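Local atomic coordinates of heptaprenyl diphosphate synthase (HEPPP synthase) subunit 1 family protein (PDB entry 5H9D), a protein that probably serves as the accessory subunit of heptaprenyl diphosphate synthase, pairing with a farnesyl pyrophosphate synthetase-like chain in the two-chain enzyme that makes heptaprenyl diphosphate. Residues 54-59 with 165-170; 108-111 with 115-118; 119-124 with 178-183. All blocks are in the same frame, centred on the assembly; numbering follows the deposited sequence.

Contact 1 of 3, residues 54-59 with 165-170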
ATOM      1  N   SER C  54     -12.744   6.735  -0.507  1.00 61.92           N
ATOM      2  CA  SER C  54     -11.576   6.480   0.319  1.00 61.67           C
ATOM      3  C   SER C  54     -10.985   7.813   0.763  1.00 61.15           C
ATOM      4  O   SER C  54     -10.811   8.057   1.968  1.00 59.73           O
ATOM      5  CB  SER C  54     -10.546   5.645  -0.437  1.00 61.76           C
ATOM      6  OG  SER C  54     -10.281   6.184  -1.716  1.00 66.97           O
ATOM      7  N   MET C  55     -10.720   8.679  -0.216  1.00 60.11           N
ATOM      8  CA  MET C  55     -10.169  10.007   0.026  1.00 59.79           C
ATOM      9  C   MET C  55     -10.899  10.775   1.150  1.00 60.00           C
ATOM     10  O   MET C  55     -10.273  11.281   2.082  1.00 56.90           O
ATOM     11  CB  MET C  55     -10.211  10.808  -1.275  1.00 60.83           C
ATOM     12  CG  MET C  55      -9.313  10.278  -2.409  1.00 58.45           C
ATOM     13  SD  MET C  55      -7.606  10.517  -2.032  0.53 58.54           S
ATOM     14  CE  MET C  55      -7.139   8.892  -1.326  1.00 57.18           C
ATOM     15  N   ARG C  56     -12.226  10.851   1.079  1.00 62.13           N
ATOM     16  CA  ARG C  56     -12.973  11.559   2.127  1.00 62.79           C
ATOM     17  C   ARG C  56     -12.945  10.799   3.464  1.00 62.94           C
ATOM     18  O   ARG C  56     -13.075  11.409   4.539  1.00 60.03           O
ATOM     19  CB  ARG C  56     -14.417  11.805   1.689  1.00 62.85           C
ATOM     20  CG  ARG C  56     -15.240  12.513   2.752  1.00 65.74           C
ATOM     21  CD  ARG C  56     -16.634  12.918   2.275  1.00 68.95           C
ATOM     22  NE  ARG C  56     -16.592  13.647   1.008  1.00 70.26           N
ATOM     23  CZ  ARG C  56     -16.749  13.074  -0.181  1.00 70.47           C
ATOM     24  NH1 ARG C  56     -16.970  11.763  -0.251  1.00 69.07           N
ATOM     25  NH2 ARG C  56     -16.666  13.803  -1.292  1.00 70.36           N
ATOM     26  N   HIS C  57     -12.764   9.470   3.389  1.00 63.31           N
ATOM     27  CA  HIS C  57     -12.704   8.640   4.584  1.00 62.37           C
ATOM     28  C   HIS C  57     -11.411   8.878   5.320  1.00 61.69           C
ATOM     29  O   HIS C  57     -11.412   9.052   6.527  1.00 61.95           O
ATOM     30  CB  HIS C  57     -12.826   7.164   4.243  1.00 64.35           C
ATOM     31  CG  HIS C  57     -13.078   6.293   5.439  1.00 65.92           C
ATOM     32  ND1 HIS C  57     -14.045   6.583   6.376  1.00 67.81           N
ATOM     33  CD2 HIS C  57     -12.518   5.125   5.832  1.00 67.00           C
ATOM     34  CE1 HIS C  57     -14.075   5.635   7.293  1.00 67.08           C
ATOM     35  NE2 HIS C  57     -13.158   4.736   6.985  1.00 70.23           N
ATOM     36  N   LEU C  58     -10.307   8.913   4.586  1.00 61.62           N
ATOM     37  CA  LEU C  58      -9.000   9.156   5.196  1.00 61.61           C
ATOM     38  C   LEU C  58      -8.943  10.593   5.697  1.00 61.37           C
ATOM     39  O   LEU C  58      -8.258  10.896   6.676  1.00 59.92           O
ATOM     40  CB  LEU C  58      -7.862   8.880   4.183  1.00 59.44           C
ATOM     41  CG  LEU C  58      -7.751   7.450   3.608  1.00 57.91           C
ATOM     42  CD1 LEU C  58      -7.000   7.464   2.328  1.00 55.42           C
ATOM     43  CD2 LEU C  58      -7.092   6.512   4.589  1.00 55.08           C
ATOM     44  N   ASP C  59      -9.661  11.484   5.029  1.00 62.95           N
ATOM     45  CA  ASP C  59      -9.674  12.868   5.475  1.00 66.16           C
ATOM     46  C   ASP C  59     -10.236  12.900   6.871  1.00 67.65           C
ATOM     47  O   ASP C  59      -9.615  13.411   7.801  1.00 68.99           O
ATOM     48  CB  ASP C  59     -10.568  13.718   4.592  1.00 67.25           C
ATOM     49  CG  ASP C  59      -9.813  14.383   3.475  1.00 68.87           C
ATOM     50  OD1 ASP C  59      -8.644  14.764   3.720  1.00 68.94           O
ATOM     51  OD2 ASP C  59     -10.392  14.537   2.373  1.00 67.41           O
ATOM     52  N   PHE C 165     -19.084  21.692   6.136  1.00 97.40           N
ATOM     53  CA  PHE C 165     -17.710  21.790   6.604  1.00 93.67           C
ATOM     54  C   PHE C 165     -16.932  20.610   6.050  1.00 93.95           C
ATOM     55  O   PHE C 165     -17.155  19.460   6.434  1.00 92.93           O
ATOM     56  CB  PHE C 165     -17.643  21.773   8.123  1.00 89.98           C
ATOM     57  CG  PHE C 165     -16.358  22.333   8.692  1.00 85.70           C
ATOM     58  CD1 PHE C 165     -16.026  23.665   8.509  1.00 83.24           C
ATOM     59  CD2 PHE C 165     -15.522  21.545   9.477  1.00 83.83           C
ATOM     60  CE1 PHE C 165     -14.888  24.208   9.105  1.00 82.20           C
ATOM     61  CE2 PHE C 165     -14.380  22.084  10.077  1.00 82.72           C
ATOM     62  CZ  PHE C 165     -14.067  23.420   9.890  1.00 81.35           C
ATOM     63  N   LYS C 166     -16.029  20.946   5.130  1.00 94.23           N
ATOM     64  CA  LYS C 166     -15.128  20.045   4.419  1.00 94.56           C
ATOM     65  C   LYS C 166     -14.595  18.827   5.142  1.00 92.95           C
ATOM     66  O   LYS C 166     -14.973  17.714   4.818  1.00 93.49           O
ATOM     67  CB  LYS C 166     -13.930  20.843   3.921  1.00 97.92           C
ATOM     68  CG  LYS C 166     -14.222  21.744   2.746  1.00102.14           C
ATOM     69  CD  LYS C 166     -15.487  22.563   2.921  1.00105.58           C
ATOM     70  CE  LYS C 166     -15.816  23.280   1.620  1.00107.74           C
ATOM     71  NZ  LYS C 166     -15.861  22.310   0.483  1.00110.21           N
ATOM     72  N   LYS C 167     -13.701  19.064   6.100  1.00 90.70           N
ATOM     73  CA  LYS C 167     -13.011  18.039   6.903  1.00 89.76           C
ATOM     74  C   LYS C 167     -11.558  18.294   6.539  1.00 88.50           C
ATOM     75  O   LYS C 167     -10.665  18.230   7.391  1.00 87.91           O
ATOM     76  CB  LYS C 167     -13.391  16.602   6.516  1.00 89.77           C
ATOM     77  CG  LYS C 167     -12.793  16.143   5.201  1.00 92.01           C
ATOM     78  CD  LYS C 167     -13.710  15.172   4.473  1.00 93.05           C
ATOM     79  CE  LYS C 167     -13.136  14.803   3.107  1.00 94.42           C
ATOM     80  NZ  LYS C 167     -12.845  15.979   2.241  1.00 95.12           N
ATOM     81  N   TYR C 168     -11.332  18.579   5.254  1.00 86.06           N
ATOM     82  CA  TYR C 168      -9.995  18.918   4.796  1.00 83.51           C
ATOM     83  C   TYR C 168      -9.777  20.411   5.111  1.00 83.50           C
ATOM     84  O   TYR C 168      -8.644  20.920   5.066  1.00 82.72           O
ATOM     85  CB  TYR C 168      -9.802  18.608   3.294  1.00 80.40           C
ATOM     86  CG  TYR C 168     -10.725  19.303   2.318  1.00 76.21           C
ATOM     87  CD1 TYR C 168     -11.737  18.606   1.669  1.00 74.62           C
ATOM     88  CD2 TYR C 168     -10.581  20.654   2.043  1.00 75.35           C
ATOM     89  CE1 TYR C 168     -12.586  19.242   0.779  1.00 74.76           C
ATOM     90  CE2 TYR C 168     -11.423  21.306   1.156  1.00 74.57           C
ATOM     91  CZ  TYR C 168     -12.432  20.604   0.526  1.00 74.88           C
ATOM     92  OH  TYR C 168     -13.315  21.285  -0.296  1.00 72.97           O
ATOM     93  N   ASN C 169     -10.870  21.101   5.451  1.00 82.75           N
ATOM     94  CA  ASN C 169     -10.795  22.508   5.829  1.00 82.73           C
ATOM     95  C   ASN C 169     -10.618  22.562   7.368  1.00 82.74           C
ATOM     96  O   ASN C 169     -10.629  23.628   7.971  1.00 82.59           O
ATOM     97  CB  ASN C 169     -12.056  23.282   5.372  1.00 81.91           C
ATOM     98  CG  ASN C 169     -11.810  24.173   4.115  1.00 82.04           C
ATOM     99  OD1 ASN C 169     -12.454  23.996   3.078  1.00 80.47           O
ATOM    100  ND2 ASN C 169     -10.890  25.138   4.225  1.00 80.25           N
ATOM    101  N   GLN C 170     -10.423  21.395   7.984  1.00 83.13           N
ATOM    102  CA  GLN C 170     -10.211  21.264   9.437  1.00 84.09           C
ATOM    103  C   GLN C 170      -9.366  22.374  10.108  1.00 83.21           C
ATOM    104  O   GLN C 170      -9.765  22.913  11.127  1.00 83.23           O
ATOM    105  CB  GLN C 170      -9.595  19.869   9.752  1.00 85.53           C
ATOM    106  CG  GLN C 170      -8.229  19.885  10.499  1.00 88.31           C
ATOM    107  CD  GLN C 170      -7.504  18.513  10.566  1.00 90.44           C
ATOM    108  OE1 GLN C 170      -6.930  18.024   9.578  1.00 90.81           O
ATOM    109  NE2 GLN C 170      -7.528  17.900  11.746  1.00 91.72           N
TER
HETATM  110  O   HOH W   1      -8.321  16.208   7.787  1.00 52.35           O

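Contact 2 of 3, residues 108-111 with 115-118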
ATOM      1  N   LYS C 108      -4.945  19.476  -0.823  1.00 51.66           N
ATOM      2  CA  LYS C 108      -5.307  19.333   0.599  1.00 52.74           C
ATOM      3  C   LYS C 108      -4.086  19.609   1.488  1.00 53.33           C
ATOM      4  O   LYS C 108      -4.203  20.292   2.507  1.00 55.26           O
ATOM      5  CB  LYS C 108      -5.872  17.944   0.907  1.00 52.33           C
ATOM      6  CG  LYS C 108      -7.311  17.729   0.469  1.00 52.53           C
ATOM      7  CD  LYS C 108      -7.784  16.287   0.603  1.00 49.39           C
ATOM      8  CE  LYS C 108      -9.202  16.139   0.030  1.00 52.86           C
ATOM      9  NZ  LYS C 108      -9.737  14.717  -0.083  1.00 52.99           N
ATOM     10  N   SER C 109      -2.920  19.101   1.107  1.00 52.32           N
ATOM     11  CA  SER C 109      -1.712  19.352   1.893  1.00 53.81           C
ATOM     12  C   SER C 109      -1.445  20.859   1.982  1.00 55.68           C
ATOM     13  O   SER C 109      -1.107  21.394   3.051  1.00 56.66           O
ATOM     14  CB  SER C 109      -0.505  18.670   1.263  1.00 51.38           C
ATOM     15  OG  SER C 109       0.655  18.915   2.028  1.00 50.62           O
ATOM     16  N   SER C 110      -1.587  21.529   0.847  1.00 54.50           N
ATOM     17  CA  SER C 110      -1.384  22.947   0.790  1.00 54.59           C
ATOM     18  C   SER C 110      -2.372  23.683   1.710  1.00 54.77           C
ATOM     19  O   SER C 110      -2.004  24.651   2.380  1.00 55.72           O
ATOM     20  CB  SER C 110      -1.527  23.419  -0.664  1.00 55.55           C
ATOM     21  OG  SER C 110      -0.416  23.028  -1.453  1.00 54.07           O
ATOM     22  N   LEU C 111      -3.625  23.238   1.738  1.00 54.56           N
ATOM     23  CA  LEU C 111      -4.635  23.865   2.605  1.00 55.80           C
ATOM     24  C   LEU C 111      -4.288  23.628   4.065  1.00 54.66           C
ATOM     25  O   LEU C 111      -4.284  24.544   4.872  1.00 54.74           O
ATOM     26  CB  LEU C 111      -6.049  23.320   2.317  1.00 55.40           C
ATOM     27  CG  LEU C 111      -6.693  23.839   1.021  1.00 57.09           C
ATOM     28  CD1 LEU C 111      -8.013  23.125   0.772  1.00 55.86           C
ATOM     29  CD2 LEU C 111      -6.904  25.367   1.121  1.00 55.38           C
ATOM     30  N   ALA C 115      -0.755  27.293   3.255  1.00 60.60           N
ATOM     31  CA  ALA C 115       0.124  27.749   2.192  1.00 57.98           C
ATOM     32  C   ALA C 115      -0.546  28.451   1.014  1.00 56.79           C
ATOM     33  O   ALA C 115       0.146  28.952   0.155  1.00 56.71           O
ATOM     34  CB  ALA C 115       0.946  26.579   1.694  1.00 56.80           C
ATOM     35  N   LEU C 116      -1.872  28.493   0.964  1.00 55.47           N
ATOM     36  CA  LEU C 116      -2.551  29.153  -0.145  1.00 56.54           C
ATOM     37  C   LEU C 116      -3.165  30.522   0.207  1.00 58.01           C
ATOM     38  O   LEU C 116      -3.567  30.759   1.351  1.00 59.57           O
ATOM     39  CB  LEU C 116      -3.645  28.230  -0.694  1.00 53.69           C
ATOM     40  CG  LEU C 116      -3.180  26.859  -1.185  1.00 51.52           C
ATOM     41  CD1 LEU C 116      -4.318  26.204  -1.969  1.00 49.98           C
ATOM     42  CD2 LEU C 116      -1.943  27.008  -2.064  1.00 47.33           C
ATOM     43  N   ASN C 117      -3.231  31.435  -0.765  1.00 58.17           N
ATOM     44  CA  ASN C 117      -3.858  32.744  -0.502  1.00 56.42           C
ATOM     45  C   ASN C 117      -5.347  32.502  -0.763  1.00 56.29           C
ATOM     46  O   ASN C 117      -5.735  31.348  -0.975  1.00 55.95           O
ATOM     47  CB  ASN C 117      -3.267  33.875  -1.385  1.00 52.54           C
ATOM     48  CG  ASN C 117      -3.393  33.610  -2.885  1.00 54.12           C
ATOM     49  OD1 ASN C 117      -4.440  33.178  -3.377  1.00 54.12           O
ATOM     50  ND2 ASN C 117      -2.322  33.898  -3.627  1.00 52.62           N
ATOM     51  N   ASP C 118      -6.185  33.539  -0.757  1.00 57.25           N
ATOM     52  CA  ASP C 118      -7.629  33.310  -0.959  1.00 58.34           C
ATOM     53  C   ASP C 118      -8.060  32.920  -2.361  1.00 56.75           C
ATOM     54  O   ASP C 118      -8.983  32.140  -2.522  1.00 57.59           O
ATOM     55  CB  ASP C 118      -8.446  34.519  -0.487  1.00 62.34           C
ATOM     56  CG  ASP C 118      -8.125  34.913   0.944  1.00 65.19           C
ATOM     57  OD1 ASP C 118      -8.066  33.994   1.791  1.00 66.04           O
ATOM     58  OD2 ASP C 118      -7.931  36.130   1.208  1.00 66.26           O
TER

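Contact 3 of 3, residues 119-124 with 178-183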
ATOM      1  N   TYR C 119      -7.401  33.484  -3.367  1.00 55.17           N
ATOM      2  CA  TYR C 119      -7.679  33.165  -4.758  1.00 52.67           C
ATOM      3  C   TYR C 119      -7.430  31.674  -4.902  1.00 53.72           C
ATOM      4  O   TYR C 119      -8.238  30.941  -5.483  1.00 52.94           O
ATOM      5  CB  TYR C 119      -6.712  33.913  -5.686  1.00 48.66           C
ATOM      6  CG  TYR C 119      -6.821  33.482  -7.128  1.00 48.43           C
ATOM      7  CD1 TYR C 119      -7.956  33.796  -7.891  1.00 46.04           C
ATOM      8  CD2 TYR C 119      -5.806  32.737  -7.732  1.00 47.21           C
ATOM      9  CE1 TYR C 119      -8.080  33.385  -9.203  1.00 45.95           C
ATOM     10  CE2 TYR C 119      -5.915  32.325  -9.055  1.00 49.11           C
ATOM     11  CZ  TYR C 119      -7.060  32.655  -9.785  1.00 51.01           C
ATOM     12  OH  TYR C 119      -7.158  32.270 -11.117  1.00 56.25           O
ATOM     13  N   GLU C 120      -6.287  31.247  -4.356  1.00 55.15           N
ATOM     14  CA  GLU C 120      -5.830  29.846  -4.383  1.00 55.33           C
ATOM     15  C   GLU C 120      -6.706  28.861  -3.639  1.00 54.25           C
ATOM     16  O   GLU C 120      -7.017  27.811  -4.176  1.00 54.22           O
ATOM     17  CB  GLU C 120      -4.414  29.753  -3.836  1.00 55.66           C
ATOM     18  CG  GLU C 120      -3.348  30.002  -4.865  1.00 57.76           C
ATOM     19  CD  GLU C 120      -1.971  30.146  -4.232  1.00 62.01           C
ATOM     20  OE1 GLU C 120      -0.967  29.851  -4.935  1.00 63.30           O
ATOM     21  OE2 GLU C 120      -1.894  30.555  -3.036  1.00 60.11           O
ATOM     22  N   ILE C 121      -7.084  29.198  -2.405  1.00 54.43           N
ATOM     23  CA  ILE C 121      -7.945  28.338  -1.589  1.00 54.86           C
ATOM     24  C   ILE C 121      -9.216  28.020  -2.367  1.00 57.45           C
ATOM     25  O   ILE C 121      -9.662  26.874  -2.426  1.00 58.23           O
ATOM     26  CB  ILE C 121      -8.347  29.036  -0.253  1.00 52.77           C
ATOM     27  CG1 ILE C 121      -7.235  28.842   0.780  1.00 51.38           C
ATOM     28  CG2 ILE C 121      -9.701  28.504   0.244  1.00 46.35           C
ATOM     29  CD1 ILE C 121      -7.214  29.883   1.855  1.00 47.85           C
ATOM     30  N   SER C 122      -9.771  29.060  -2.974  1.00 57.94           N
ATOM     31  CA  SER C 122     -10.986  28.964  -3.744  1.00 58.71           C
ATOM     32  C   SER C 122     -10.832  28.140  -5.010  1.00 58.55           C
ATOM     33  O   SER C 122     -11.767  27.436  -5.415  1.00 59.38           O
ATOM     34  CB  SER C 122     -11.457  30.366  -4.097  1.00 61.56           C
ATOM     35  OG  SER C 122     -12.864  30.367  -4.286  1.00 67.50           O
ATOM     36  N   GLN C 123      -9.674  28.244  -5.653  1.00 56.91           N
ATOM     37  CA  GLN C 123      -9.433  27.466  -6.854  1.00 56.96           C
ATOM     38  C   GLN C 123      -9.288  26.004  -6.429  1.00 57.78           C
ATOM     39  O   GLN C 123      -9.773  25.091  -7.121  1.00 57.38           O
ATOM     40  CB  GLN C 123      -8.145  27.906  -7.552  1.00 57.41           C
ATOM     41  CG  GLN C 123      -8.122  29.330  -8.095  1.00 61.61           C
ATOM     42  CD  GLN C 123      -9.116  29.561  -9.222  1.00 64.72           C
ATOM     43  OE1 GLN C 123     -10.258  30.016  -8.994  1.00 63.95           O
ATOM     44  NE2 GLN C 123      -8.695  29.240 -10.450  1.00 66.14           N
ATOM     45  N   ALA C 124      -8.628  25.800  -5.282  1.00 55.95           N
ATOM     46  CA  ALA C 124      -8.377  24.472  -4.737  1.00 54.47           C
ATOM     47  C   ALA C 124      -9.675  23.740  -4.436  1.00 54.27           C
ATOM     48  O   ALA C 124      -9.826  22.551  -4.762  1.00 53.01           O
ATOM     49  CB  ALA C 124      -7.510  24.580  -3.475  1.00 52.79           C
ATOM     50  N   HIS C 178     -17.165  29.030   5.249  1.00103.13           N
ATOM     51  CA  HIS C 178     -18.490  29.390   4.791  1.00104.91           C
ATOM     52  C   HIS C 178     -18.462  30.675   3.960  1.00104.73           C
ATOM     53  O   HIS C 178     -19.355  30.913   3.155  1.00104.27           O
ATOM     54  CB  HIS C 178     -19.432  29.473   6.001  1.00107.65           C
ATOM     55  CG  HIS C 178     -19.467  28.209   6.818  1.00110.29           C
ATOM     56  ND1 HIS C 178     -18.487  27.877   7.731  1.00111.52           N
ATOM     57  CD2 HIS C 178     -20.338  27.169   6.815  1.00111.23           C
ATOM     58  CE1 HIS C 178     -18.750  26.692   8.253  1.00111.82           C
ATOM     59  NE2 HIS C 178     -19.868  26.240   7.715  1.00112.09           N
ATOM     60  N   ASP C 179     -17.416  31.481   4.137  1.00105.27           N
ATOM     61  CA  ASP C 179     -17.255  32.708   3.364  1.00105.91           C
ATOM     62  C   ASP C 179     -16.515  32.444   2.036  1.00106.09           C
ATOM     63  O   ASP C 179     -17.051  32.751   0.977  1.00105.97           O
ATOM     64  CB  ASP C 179     -16.523  33.783   4.182  1.00107.31           C
ATOM     65  CG  ASP C 179     -17.427  34.461   5.223  1.00109.16           C
ATOM     66  OD1 ASP C 179     -18.508  34.980   4.855  1.00109.19           O
ATOM     67  OD2 ASP C 179     -17.054  34.488   6.417  1.00110.71           O
ATOM     68  N   ILE C 180     -15.305  31.872   2.067  1.00106.41           N
ATOM     69  CA  ILE C 180     -14.599  31.600   0.805  1.00106.95           C
ATOM     70  C   ILE C 180     -15.353  30.612  -0.090  1.00108.73           C
ATOM     71  O   ILE C 180     -14.994  30.424  -1.251  1.00109.51           O
ATOM     72  CB  ILE C 180     -13.086  31.090   0.986  1.00104.31           C
ATOM     73  CG1 ILE C 180     -12.954  30.013   2.055  1.00102.60           C
ATOM     74  CG2 ILE C 180     -12.172  32.246   1.349  1.00104.62           C
ATOM     75  CD1 ILE C 180     -11.522  29.890   2.597  1.00 98.07           C
ATOM     76  N   GLN C 181     -16.405  29.996   0.438  1.00111.04           N
ATOM     77  CA  GLN C 181     -17.185  29.044  -0.355  1.00113.66           C
ATOM     78  C   GLN C 181     -18.557  29.608  -0.669  1.00115.44           C
ATOM     79  O   GLN C 181     -19.404  28.930  -1.253  1.00114.73           O
ATOM     80  CB  GLN C 181     -17.351  27.713   0.369  1.00113.64           C
ATOM     81  CG  GLN C 181     -18.390  27.724   1.451  1.00114.03           C
ATOM     82  CD  GLN C 181     -18.721  26.328   1.918  1.00114.94           C
ATOM     83  OE1 GLN C 181     -19.504  26.142   2.849  1.00116.52           O
ATOM     84  NE2 GLN C 181     -18.133  25.332   1.268  1.00114.99           N
ATOM     85  N   LYS C 182     -18.775  30.843  -0.232  1.00117.87           N
ATOM     86  CA  LYS C 182     -20.014  31.558  -0.503  1.00119.90           C
ATOM     87  C   LYS C 182     -19.536  32.620  -1.479  1.00120.44           C
ATOM     88  O   LYS C 182     -20.205  32.934  -2.464  1.00120.63           O
ATOM     89  CB  LYS C 182     -20.573  32.216   0.766  1.00121.03           C
ATOM     90  CG  LYS C 182     -21.984  32.796   0.584  1.00122.17           C
ATOM     91  CD  LYS C 182     -22.570  33.386   1.879  1.00122.67           C
ATOM     92  CE  LYS C 182     -22.887  32.308   2.921  1.00121.80           C
ATOM     93  NZ  LYS C 182     -23.563  32.856   4.132  1.00120.33           N
ATOM     94  N   SER C 183     -18.345  33.143  -1.199  1.00121.06           N
ATOM     95  CA  SER C 183     -17.725  34.151  -2.040  1.00121.57           C
ATOM     96  C   SER C 183     -17.014  33.468  -3.200  1.00122.08           C
ATOM     97  O   SER C 183     -15.846  33.738  -3.469  1.00122.60           O
ATOM     98  CB  SER C 183     -16.727  34.997  -1.237  1.00121.49           C
ATOM     99  OG  SER C 183     -15.645  34.218  -0.765  1.00121.87           O
TER

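Contact 1 of 3, residues 54-59 with 165-170
In this all-helical chain of the terpene synthase clan, helix 43-65 is tied to the irregular segment 165-170 by a salt bridge between D59 and K167. The ammonium K167 NZ lies 2.8 Å from D59 OD2; as a hydrogen bond it is weak, and OD2 lies too close to a neighbouring atom in the model, so the bond length is uncertain. CB of K167 is directed at the helix, with CG set between its own backbone N and carbonyl carbon (chi1 73°), and the chain then bends at chi2 and chi4, crossing D59 at about a right angle. Its methylene run also meets the stem of R56, though the detail there is doubtful. The guanidinium of R56 pairs with D52; R56 NE is 4.6 Å from K167 NZ, two like charges not in contact. On the loop side, D59 OD1 is 4.0 Å from Y168 CB; the tyrosine hydroxyl is bonded to E129. A water placed to donate to D59 O (3.1 Å) and Q170 OE1 (2.9 Å) lies between helix and loop, although competing acceptors nearby leave its bonds unsettled. D59 also makes a salt bridge with K108. If OD2 is placed correctly, two ammonium groups share one carboxylate, which probably favours its ionised form and bridges helix 43-65, helix 91-112 and the loop.

Contact 2 of 3, residues 108-111 with 115-118
S110, near the end of helix 91-112, meets A115 and L116 in the short connection that leads to the next helix, 118-140. The polar part is a backbone bond: A115 N donates to S110 O at 3.1 Å with an N-H...O angle of 161°. Donor and acceptor are five residues apart, one more than in a regular alpha-helical turn, so the bond marks where the chain leaves the helix and folds back. Close to it, the methyl A115 CB rests 3.6 Å from the same oxygen, S110 O.

The apolar part belongs to L116, whose CB is directed at the helix end, with CG beside the backbone N (chi1 -58°). From there L116 CG and CD2 both lie 3.9 Å from S110 CB; the other methyl, L116 CD1, reaches L111 CD2 at 4.1 Å, the two leucines crossing at a slant. L111 sets off away from the turn, yet its CD2 branch still makes this touch, and I121 of the following helix packs against both leucines.

The remaining polar groups look elsewhere. S110 OG bonds to E106 O and to D25 of the farnesyl pyrophosphate synthetase chain. N117 and E120 form a capping box at the start of helix 118-140: N117 OD1 caps E120 N, while E120 OE2 accepts from N117 N. One nearly straight bond thus satisfies the carbonyl of S110 at a helix end, where in-helix donors run out, while the leucines pack with I121 on one side of the turn and the serine hydroxyl addresses the partner chain.

Contact 3 of 3, residues 119-124 with 178-183
CB of I121 and CB of I180 are each directed at the other segment, and the two side chains cross at about a right angle, packing the start of helix 118-140 against the end of helix 174-180 in this all-alpha fold. The touching branch of I121 is CG2, which stands anti to the backbone N while CG1 runs beside that nitrogen (chi1 -84°). I180 answers with its longer branch: CG1 sits between its own backbone N and carbonyl carbon and carries CD1 across to I121 CG2. These two methyls are the touching pair, modelled too close together for their separation to be relied on. No hydrogen bond links the two segments. S122 flanks the isoleucine pair, its hydroxyl 3.7 Å from the backbone oxygen, S122 OG to I180 O, and its side chain also touches Y184 in the C-terminal tail. Beyond I180 the chain leaves its helix in a tight turn gathered on one carbonyl, D179 O, which accepts from K182 N, S183 N and the hydroxyl of S183. The last of these, S183 OG to D179 O at 2.7 Å, comes in from above the carbonyl plane, 43° out of it.

Overall arrangement
Contacts 1 and 2, with centres 14 Å apart, meet where Y168 of the loop lies against helix 91-112: Y168 CB is 3.9 Å from K108 CG, and Y168 CD2 lies 3.8 Å from L111 CD1. Contacts 2 and 3 are nearer neighbours, centres 11 Å apart: the helix that starts after the turn of contact 2 also carries A124, whose CB lies 3.9 Å from L116 CD1. Contacts 1 and 3, 16 Å apart by centres, alternate along the chain and meet where F165 packs beside H178. Contacts 1 and 2 border the farnesyl pyrophosphate synthetase chain, whereas contact 3 does not.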